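Local coordinates for protein amidohydrolase 2 (Bifidobacterium longum subsp. infantis, PDB 6UVZ) that probably acts as a hydrolase of the metallo-dependent (amidohydrolase) superfamily, at residues V8-P18 and H34-Y45. Sequence-based numbering, arbitrary orientation.
Sequences VIDSHFHIWDP and HRYTVDDLAAEY
With CG of Trp16 set between its backbone N and carbonyl carbon (chi1 59°) and CG of Tyr36 anti to its own carbonyl carbon (chi1 -64°), the two side chains lie alongside each other. The edge of the tyrosine ring meets the indole face in an offset edge-to-face pair, its CD1 3.5 Å from NE1 of Trp16. The indole N-H is held by the carbonyl of Leu32. The two backbones are joined by a nearly straight bond from Tyr36 N to Trp16 O (2.9 Å). The segments belong to the first beta-alpha-beta unit of a TIM-type barrel, in which helix 38-47 links strand 7-13 to strand 51-58. Replacing Trp16 by an alanine would probably leave the Tyr36 ring without its aromatic partner and Leu32 O without its indole donor. Further out, Arg35 runs extended past the Asp17 carboxylate, and NH1 reaches OD2 of Asp17 at 3.0 Å in a salt bridge whose N-H...O bond is weak and bent (128°). Inside this unit, Leu41 CD2 makes an off-centre CH-pi contact with the Phe13 ring, 4.1 Å from its centroid, while Tyr45 CE1 touches Val8 CG1 at 3.7 Å. The Tyr45 hydroxyl is hydrogen-bonded to that of Tyr216, and Asp10 OD1 to Ser218 OG.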
loop_
_atom_site.group_PDB
_atom_site.type_symbol
_atom_site.label_atom_id
_atom_site.label_comp_id
_atom_site.label_asym_id
_atom_site.label_seq_id
_atom_site.Cartn_x
_atom_site.Cartn_y
_atom_site.Cartn_z
ATOM N N VAL A 8 10.361 12.625 1.328
ATOM C CA VAL A 8 9.832 11.341 0.880
ATOM C C VAL A 8 8.971 10.744 1.986
ATOM O O VAL A 8 9.393 10.688 3.147
ATOM C CB VAL A 8 10.962 10.367 0.493
ATOM C CG1 VAL A 8 10.401 8.986 0.203
ATOM C CG2 VAL A 8 11.730 10.893 -0.710
ATOM N N ILE A 9 7.769 10.301 1.623
ATOM C CA ILE A 9 6.881 9.564 2.517
ATOM C C ILE A 9 6.627 8.200 1.893
ATOM O O ILE A 9 6.046 8.107 0.804
ATOM C CB ILE A 9 5.558 10.307 2.762
ATOM C CG1 ILE A 9 5.793 11.561 3.605
ATOM C CG2 ILE A 9 4.548 9.389 3.437
ATOM C CD1 ILE A 9 4.523 12.314 3.944
ATOM N N ASP A 10 7.064 7.144 2.577
ATOM C CA ASP A 10 6.903 5.781 2.080
ATOM C C ASP A 10 5.497 5.298 2.413
ATOM O O ASP A 10 5.187 5.021 3.574
ATOM C CB ASP A 10 7.953 4.862 2.694
ATOM C CG ASP A 10 8.244 3.651 1.831
ATOM O OD1 ASP A 10 9.434 3.390 1.565
ATOM O OD2 ASP A 10 7.286 2.974 1.405
ATOM N N SER A 11 4.644 5.185 1.398
ATOM C CA SER A 11 3.253 4.818 1.630
ATOM C C SER A 11 3.041 3.316 1.790
ATOM O O SER A 11 1.898 2.894 1.995
ATOM C CB SER A 11 2.375 5.344 0.491
ATOM O OG SER A 11 2.792 4.827 -0.759
ATOM N N HIS A 12 4.095 2.503 1.722
ATOM C CA HIS A 12 3.928 1.052 1.808
ATOM C C HIS A 12 5.269 0.421 2.158
ATOM O O HIS A 12 6.160 0.355 1.305
ATOM C CB HIS A 12 3.389 0.499 0.493
ATOM C CG HIS A 12 3.017 -0.951 0.547
ATOM N ND1 HIS A 12 1.709 -1.383 0.537
ATOM C CD2 HIS A 12 3.782 -2.067 0.603
ATOM C CE1 HIS A 12 1.683 -2.703 0.588
ATOM N NE2 HIS A 12 2.927 -3.142 0.629
ATOM N N PHE A 13 5.408 -0.046 3.398
ATOM C CA PHE A 13 6.591 -0.791 3.806
ATOM C C PHE A 13 6.186 -1.814 4.858
ATOM O O PHE A 13 5.107 -1.732 5.449
ATOM C CB PHE A 13 7.696 0.132 4.340
ATOM C CG PHE A 13 7.505 0.555 5.771
ATOM C CD1 PHE A 13 8.144 -0.124 6.799
ATOM C CD2 PHE A 13 6.699 1.633 6.089
ATOM C CE1 PHE A 13 7.973 0.261 8.116
ATOM C CE2 PHE A 13 6.525 2.023 7.405
ATOM C CZ PHE A 13 7.164 1.336 8.418
ATOM N N HIS A 14 7.070 -2.784 5.086
ATOM C CA HIS A 14 6.826 -3.857 6.037
ATOM C C HIS A 14 8.017 -4.014 6.970
ATOM O O HIS A 14 9.156 -3.700 6.611
ATOM C CB HIS A 14 6.567 -5.198 5.331
ATOM C CG HIS A 14 5.491 -5.144 4.292
ATOM N ND1 HIS A 14 4.150 -5.124 4.610
ATOM C CD2 HIS A 14 5.558 -5.120 2.941
ATOM C CE1 HIS A 14 3.437 -5.084 3.498
ATOM N NE2 HIS A 14 4.267 -5.081 2.471
ATOM N N ILE A 15 7.737 -4.508 8.176
ATOM C CA ILE A 15 8.759 -4.938 9.122
ATOM C C ILE A 15 8.264 -6.211 9.795
ATOM O O ILE A 15 7.062 -6.392 10.012
ATOM C CB ILE A 15 9.091 -3.864 10.186
ATOM C CG1 ILE A 15 7.826 -3.426 10.929
ATOM C CG2 ILE A 15 9.801 -2.672 9.558
ATOM C CD1 ILE A 15 8.090 -2.474 12.072
ATOM N N TRP A 16 9.198 -7.102 10.121
ATOM C CA TRP A 16 8.841 -8.332 10.814
ATOM C C TRP A 16 10.075 -8.922 11.479
ATOM O O TRP A 16 11.210 -8.548 11.174
ATOM C CB TRP A 16 8.202 -9.356 9.866
ATOM C CG TRP A 16 9.068 -9.764 8.710
ATOM C CD1 TRP A 16 10.169 -10.571 8.752
ATOM C CD2 TRP A 16 8.887 -9.405 7.335
ATOM N NE1 TRP A 16 10.691 -10.724 7.491
ATOM C CE2 TRP A 16 9.922 -10.019 6.603
ATOM C CE3 TRP A 16 7.954 -8.617 6.654
ATOM C CZ2 TRP A 16 10.050 -9.872 5.224
ATOM C CZ3 TRP A 16 8.082 -8.473 5.284
ATOM C CH2 TRP A 16 9.122 -9.097 4.584
ATOM N N ASP A 17 9.826 -9.851 12.394
ATOM C CA ASP A 17 10.878 -10.593 13.086
ATOM C C ASP A 17 10.527 -12.071 13.005
ATOM O O ASP A 17 9.531 -12.501 13.624
ATOM C CB ASP A 17 11.011 -10.136 14.537
ATOM C CG ASP A 17 12.202 -10.757 15.243
ATOM O OD1 ASP A 17 13.011 -11.434 14.576
ATOM O OD2 ASP A 17 12.329 -10.565 16.471
ATOM N N PRO A 18 11.295 -12.880 12.267
ATOM C CA PRO A 18 10.910 -14.288 12.068
ATOM C C PRO A 18 10.949 -15.131 13.334
ATOM O O PRO A 18 10.382 -16.232 13.333
ATOM C CB PRO A 18 11.932 -14.788 11.039
ATOM C CG PRO A 18 13.110 -13.886 11.212
ATOM C CD PRO A 18 12.546 -12.542 11.568
ATOM N N HIS A 34 14.813 -12.832 7.752
ATOM C CA HIS A 34 15.656 -12.032 8.626
ATOM C C HIS A 34 14.786 -11.030 9.370
ATOM O O HIS A 34 13.620 -10.812 9.030
ATOM C CB HIS A 34 16.755 -11.303 7.843
ATOM C CG HIS A 34 17.585 -12.204 6.982
ATOM N ND1 HIS A 34 18.575 -13.016 7.492
ATOM C CD2 HIS A 34 17.575 -12.417 5.646
ATOM C CE1 HIS A 34 19.138 -13.692 6.507
ATOM N NE2 HIS A 34 18.549 -13.348 5.376
ATOM N N ARG A 35 15.369 -10.415 10.395
ATOM C CA ARG A 35 14.677 -9.383 11.157
ATOM C C ARG A 35 14.838 -8.041 10.454
ATOM O O ARG A 35 15.962 -7.598 10.195
ATOM C CB ARG A 35 15.219 -9.315 12.583
ATOM C CG ARG A 35 14.703 -8.128 13.378
ATOM C CD ARG A 35 15.246 -8.127 14.798
ATOM N NE ARG A 35 14.941 -6.878 15.492
ATOM C CZ ARG A 35 13.811 -6.644 16.150
ATOM N NH1 ARG A 35 12.868 -7.576 16.207
ATOM N NH2 ARG A 35 13.621 -5.477 16.751
ATOM N N TYR A 36 13.716 -7.396 10.144
ATOM C CA TYR A 36 13.703 -6.090 9.500
ATOM C C TYR A 36 13.056 -5.081 10.435
ATOM O O TYR A 36 11.945 -5.309 10.927
ATOM C CB TYR A 36 12.950 -6.135 8.168
ATOM C CG TYR A 36 13.592 -7.016 7.121
ATOM C CD1 TYR A 36 13.231 -8.351 6.993
ATOM C CD2 TYR A 36 14.559 -6.513 6.260
ATOM C CE1 TYR A 36 13.816 -9.161 6.036
ATOM C CE2 TYR A 36 15.149 -7.314 5.300
ATOM C CZ TYR A 36 14.773 -8.637 5.193
ATOM O OH TYR A 36 15.358 -9.437 4.239
ATOM N N THR A 37 13.748 -3.974 10.680
ATOM C CA THR A 37 13.260 -2.916 11.550
ATOM C C THR A 37 13.087 -1.628 10.755
ATOM O O THR A 37 13.567 -1.494 9.627
ATOM C CB THR A 37 14.212 -2.683 12.731
ATOM O OG1 THR A 37 15.487 -2.245 12.244
ATOM C CG2 THR A 37 14.392 -3.965 13.531
ATOM N N VAL A 38 12.385 -0.672 11.367
ATOM C CA VAL A 38 12.186 0.624 10.728
ATOM C C VAL A 38 13.511 1.367 10.593
ATOM O O VAL A 38 13.694 2.161 9.661
ATOM C CB VAL A 38 11.143 1.443 11.515
ATOM C CG1 VAL A 38 11.607 1.677 12.946
ATOM C CG2 VAL A 38 10.848 2.762 10.816
ATOM N N ASP A 39 14.460 1.112 11.498
ATOM C CA ASP A 39 15.773 1.740 11.392
ATOM C C ASP A 39 16.530 1.257 10.162
ATOM O O ASP A 39 17.307 2.019 9.576
ATOM C CB ASP A 39 16.589 1.471 12.657
ATOM C CG ASP A 39 15.976 2.104 13.891
ATOM O OD1 ASP A 39 14.962 2.820 13.754
ATOM O OD2 ASP A 39 16.510 1.885 14.999
ATOM N N ASP A 40 16.321 0.001 9.759
ATOM C CA ASP A 40 16.964 -0.501 8.548
ATOM C C ASP A 40 16.449 0.224 7.313
ATOM O O ASP A 40 17.214 0.490 6.377
ATOM C CB ASP A 40 16.740 -2.008 8.421
ATOM C CG ASP A 40 17.376 -2.790 9.554
ATOM O OD1 ASP A 40 18.473 -2.399 10.006
ATOM O OD2 ASP A 40 16.777 -3.795 9.994
ATOM N N LEU A 41 15.155 0.552 7.289
ATOM C CA LEU A 41 14.608 1.324 6.180
ATOM C C LEU A 41 15.093 2.767 6.214
ATOM O O LEU A 41 15.306 3.373 5.158
ATOM C CB LEU A 41 13.081 1.274 6.208
ATOM C CG LEU A 41 12.345 2.002 5.081
ATOM C CD1 LEU A 41 12.684 1.386 3.734
ATOM C CD2 LEU A 41 10.844 1.984 5.319
ATOM N N ALA A 42 15.275 3.331 7.411
ATOM C CA ALA A 42 15.784 4.693 7.517
ATOM C C ALA A 42 17.222 4.796 7.028
ATOM O O ALA A 42 17.608 5.823 6.458
ATOM C CB ALA A 42 15.679 5.183 8.961
ATOM N N ALA A 43 18.025 3.749 7.238
ATOM C CA ALA A 43 19.401 3.766 6.755
ATOM C C ALA A 43 19.463 3.734 5.234
ATOM O O ALA A 43 20.394 4.291 4.642
ATOM C CB ALA A 43 20.180 2.591 7.344
ATOM N N GLU A 44 18.487 3.091 4.588
ATOM C CA GLU A 44 18.455 3.075 3.129
ATOM C C GLU A 44 18.150 4.459 2.569
ATOM O O GLU A 44 18.791 4.900 1.608
ATOM C CB GLU A 44 17.428 2.055 2.639
ATOM C CG GLU A 44 17.794 0.613 2.947
ATOM C CD GLU A 44 18.979 0.128 2.136
ATOM O OE1 GLU A 44 18.985 0.338 0.905
ATOM O OE2 GLU A 44 19.909 -0.458 2.730
ATOM N N TYR A 45 17.177 5.159 3.156
ATOM C CA TYR A 45 16.886 6.521 2.728
ATOM C C TYR A 45 18.003 7.489 3.091
ATOM O O TYR A 45 18.089 8.567 2.493
ATOM C CB TYR A 45 15.562 6.993 3.329
ATOM C CG TYR A 45 14.352 6.376 2.669
ATOM C CD1 TYR A 45 13.951 6.780 1.403
ATOM C CD2 TYR A 45 13.611 5.390 3.307
ATOM C CE1 TYR A 45 12.851 6.222 0.788
ATOM C CE2 TYR A 45 12.504 4.824 2.700
ATOM C CZ TYR A 45 12.131 5.246 1.441
ATOM O OH TYR A 45 11.034 4.691 0.825
#